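UDP-glucose:anthocyanidin 3-O-glucosyltransferase (Clitoria ternatea, PDB 4REN) belongs to the plant glycosyltransferases of GT-B fold and holds the ligand P5M in a pocket beside its N-terminal parallel sheet. Local coordinates at residues 114-119 with 133-138. Numbering follows the deposited sequence.
With P5M (2-(3,4-dihydroxy-5-methoxyphenyl)-3,5,7-trihydroxychromenium), chain B.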
loop_
_atom_site.group_PDB
_atom_site.type_symbol
_atom_site.label_atom_id
_atom_site.label_comp_id
_atom_site.label_asym_id
_atom_site.label_seq_id
_atom_site.Cartn_x
_atom_site.Cartn_y
_atom_site.Cartn_z
ATOM N N ASP A 114 -7.720 -2.844 10.110
ATOM C CA ASP A 114 -7.556 -2.179 8.828
ATOM C C ASP A 114 -8.824 -1.368 8.606
ATOM O O ASP A 114 -9.920 -1.831 8.918
ATOM C CB ASP A 114 -7.374 -3.215 7.717
ATOM C CG ASP A 114 -7.005 -2.590 6.382
ATOM O OD1 ASP A 114 -5.975 -2.995 5.803
ATOM O OD2 ASP A 114 -7.750 -1.712 5.898
ATOM N N ALA A 115 -8.676 -0.156 8.085
ATOM C CA ALA A 115 -9.803 0.765 7.966
ATOM C C ALA A 115 -10.960 0.208 7.138
ATOM O O ALA A 115 -12.101 0.635 7.304
ATOM C CB ALA A 115 -9.341 2.099 7.410
ATOM N N PHE A 116 -10.666 -0.745 6.257
ATOM C CA PHE A 116 -11.686 -1.308 5.371
ATOM C C PHE A 116 -12.638 -2.266 6.093
ATOM O O PHE A 116 -13.792 -2.428 5.687
ATOM C CB PHE A 116 -11.041 -1.999 4.164
ATOM C CG PHE A 116 -10.329 -1.059 3.231
ATOM C CD1 PHE A 116 -10.466 0.318 3.362
ATOM C CD2 PHE A 116 -9.524 -1.553 2.217
ATOM C CE1 PHE A 116 -9.808 1.182 2.505
ATOM C CE2 PHE A 116 -8.866 -0.694 1.353
ATOM C CZ PHE A 116 -9.009 0.675 1.498
ATOM N N VAL A 117 -12.156 -2.898 7.158
ATOM C CA VAL A 117 -13.007 -3.750 7.980
ATOM C C VAL A 117 -13.831 -2.855 8.900
ATOM O O VAL A 117 -13.607 -2.806 10.110
ATOM C CB VAL A 117 -12.181 -4.757 8.806
ATOM C CG1 VAL A 117 -13.066 -5.877 9.330
ATOM C CG2 VAL A 117 -11.074 -5.340 7.954
ATOM N N THR A 118 -14.788 -2.148 8.309
ATOM C CA THR A 118 -15.589 -1.166 9.029
ATOM C C THR A 118 -16.568 -1.814 9.999
ATOM O O THR A 118 -17.123 -1.144 10.871
ATOM C CB THR A 118 -16.362 -0.260 8.055
ATOM O OG1 THR A 118 -17.275 -1.052 7.284
ATOM C CG2 THR A 118 -15.402 0.448 7.121
ATOM N N SER A 119 -16.778 -3.117 9.842
ATOM C CA SER A 119 -17.650 -3.866 10.740
ATOM C C SER A 119 -17.024 -4.036 12.122
ATOM O O SER A 119 -17.722 -4.298 13.099
ATOM C CB SER A 119 -17.993 -5.236 10.147
ATOM O OG SER A 119 -18.966 -5.130 9.125
ATOM N N ALA A 133 -7.980 2.548 13.760
ATOM C CA ALA A 133 -7.981 2.274 12.324
ATOM C C ALA A 133 -6.567 2.284 11.742
ATOM O O ALA A 133 -5.805 3.225 11.960
ATOM C CB ALA A 133 -8.866 3.276 11.596
ATOM N N PHE A 134 -6.223 1.234 10.998
ATOM C CA PHE A 134 -4.922 1.155 10.343
ATOM C C PHE A 134 -5.047 1.495 8.859
ATOM O O PHE A 134 -5.893 0.937 8.156
ATOM C CB PHE A 134 -4.320 -0.239 10.526
ATOM C CG PHE A 134 -2.956 -0.397 9.920
ATOM C CD1 PHE A 134 -1.875 0.314 10.415
ATOM C CD2 PHE A 134 -2.752 -1.274 8.866
ATOM C CE1 PHE A 134 -0.617 0.164 9.862
ATOM C CE2 PHE A 134 -1.497 -1.428 8.308
ATOM C CZ PHE A 134 -0.428 -0.709 8.807
ATOM N N TRP A 135 -4.204 2.412 8.391
ATOM C CA TRP A 135 -4.278 2.887 7.014
ATOM C C TRP A 135 -2.998 2.604 6.231
ATOM O O TRP A 135 -2.068 3.416 6.232
ATOM C CB TRP A 135 -4.581 4.385 6.992
ATOM C CG TRP A 135 -4.933 4.897 5.636
ATOM C CD1 TRP A 135 -4.105 5.520 4.751
ATOM C CD2 TRP A 135 -6.217 4.825 5.004
ATOM N NE1 TRP A 135 -4.793 5.842 3.609
ATOM C CE2 TRP A 135 -6.091 5.426 3.739
ATOM C CE3 TRP A 135 -7.458 4.311 5.388
ATOM C CZ2 TRP A 135 -7.165 5.528 2.853
ATOM C CZ3 TRP A 135 -8.518 4.412 4.510
ATOM C CH2 TRP A 135 -8.367 5.015 3.258
ATOM N N PRO A 136 -2.953 1.447 5.552
ATOM C CA PRO A 136 -1.796 1.033 4.757
ATOM C C PRO A 136 -1.884 1.518 3.312
ATOM O O PRO A 136 -1.121 1.049 2.467
ATOM C CB PRO A 136 -1.907 -0.492 4.785
ATOM C CG PRO A 136 -3.376 -0.736 4.799
ATOM C CD PRO A 136 -3.984 0.393 5.603
ATOM N N ASN A 137 -2.798 2.441 3.032
ATOM C CA ASN A 137 -2.987 2.926 1.669
ATOM C C ASN A 137 -2.194 4.201 1.402
ATOM O O ASN A 137 -1.407 4.634 2.244
ATOM C CB ASN A 137 -4.473 3.174 1.401
ATOM C CG ASN A 137 -5.354 2.036 1.883
ATOM O OD1 ASN A 137 -6.347 2.256 2.579
ATOM N ND2 ASN A 137 -4.992 0.812 1.519
ATOM N N VAL A 138 -2.390 4.790 0.225
ATOM C CA VAL A 138 -1.822 6.104 -0.063
ATOM C C VAL A 138 -2.391 7.092 0.948
ATOM O O VAL A 138 -3.602 7.301 1.000
ATOM C CB VAL A 138 -2.146 6.568 -1.500
ATOM C CG1 VAL A 138 -1.716 8.010 -1.713
ATOM C CG2 VAL A 138 -1.469 5.655 -2.511
HETATM O O30 P5M B . -7.034 2.982 -1.110
HETATM C C2 P5M B . -7.827 2.368 -2.031
HETATM C C3 P5M B . -7.708 0.911 -2.300
HETATM C C9 P5M B . -6.793 0.110 -1.631
HETATM C C10 P5M B . -6.730 -1.249 -1.924
HETATM O O27 P5M B . -5.823 -2.012 -1.253
HETATM C C1 P5M B . -8.769 3.100 -2.744
HETATM C C6 P5M B . -9.593 2.494 -3.693
HETATM O O29 P5M B . -10.499 3.255 -4.366
HETATM C C5 P5M B . -9.515 1.131 -3.973
HETATM C C4 P5M B . -8.606 0.315 -3.317
HETATM O O12 P5M B . -8.541 -1.018 -3.604
HETATM C C11 P5M B . -7.645 -1.829 -2.956
HETATM C C14 P5M B . -7.661 -3.271 -3.343
HETATM C C15 P5M B . -8.406 -3.596 -4.471
HETATM C C16 P5M B . -8.505 -4.901 -4.933
HETATM O O22 P5M B . -9.239 -5.180 -6.045
HETATM C C19 P5M B . -6.987 -4.261 -2.624
HETATM C C18 P5M B . -7.024 -5.599 -3.011
HETATM O O21 P5M B . -6.352 -6.556 -2.294
HETATM C C23 P5M B . -4.938 -6.456 -2.134
HETATM C C17 P5M B . -7.803 -5.981 -4.210
HETATM O O24 P5M B . -7.881 -7.273 -4.636
#
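Phe116 sits between Trp135, Asn137 and the bound P5M, and following it outward shows how a loop that leaves a strand end can build a pocket wall. Its CB leaves a type I turn running from Asp114 to Val117, and chi1 of -67° sets CG opposite the carbonyl carbon, carrying the ring past the end of strand 131-135. At the rim, CE1 lies 4.0 Å from CZ3 of Trp135; the two rings make an offset edge-to-face pair, Phe116 giving its edge to the indole's six-membered ring, with planes 86° apart. CZ is next, 3.3 Å from OD1 of Asn137, whose amide plane is turned only 19° from the phenyl ring. On the other side of CZ, CE2 approaches P5M C9 at 3.7 Å, the ligand atom lying near the plane of the ring.

Nearer the strand, the two segments are tied in parallel register: Ala115 N donates to Phe134 O at 3.0 Å, and the methyl of Ala115 presses on the indole edge, its CB 3.5 Å from CE3 of Trp135. The indole itself is steadied from within its own segment: NE1 gives an almost straight hydrogen bond to Val138 O, reaching it from above the carbonyl plane and not along a lone pair, while OD1 of Asn137 rests over one indole face. Asp114 shapes the turn: OD2 takes Phe116 N in an Asx turn, using the lone pair directed away from OD1. OD1 lies beside Pro136 CG and is hydrogen-bonded to ND1 of His17, whose NE2 is hydrogen-bonded to P5M, so the aspartate probably helps fix the imidazole's orientation. Loops at the C-terminal ends of neighbouring parallel strands, joined here through helix 119-127, thus form one side of the ligand pocket, as in the Rossmann-like N-terminal domain of GT-B glycosyltransferases.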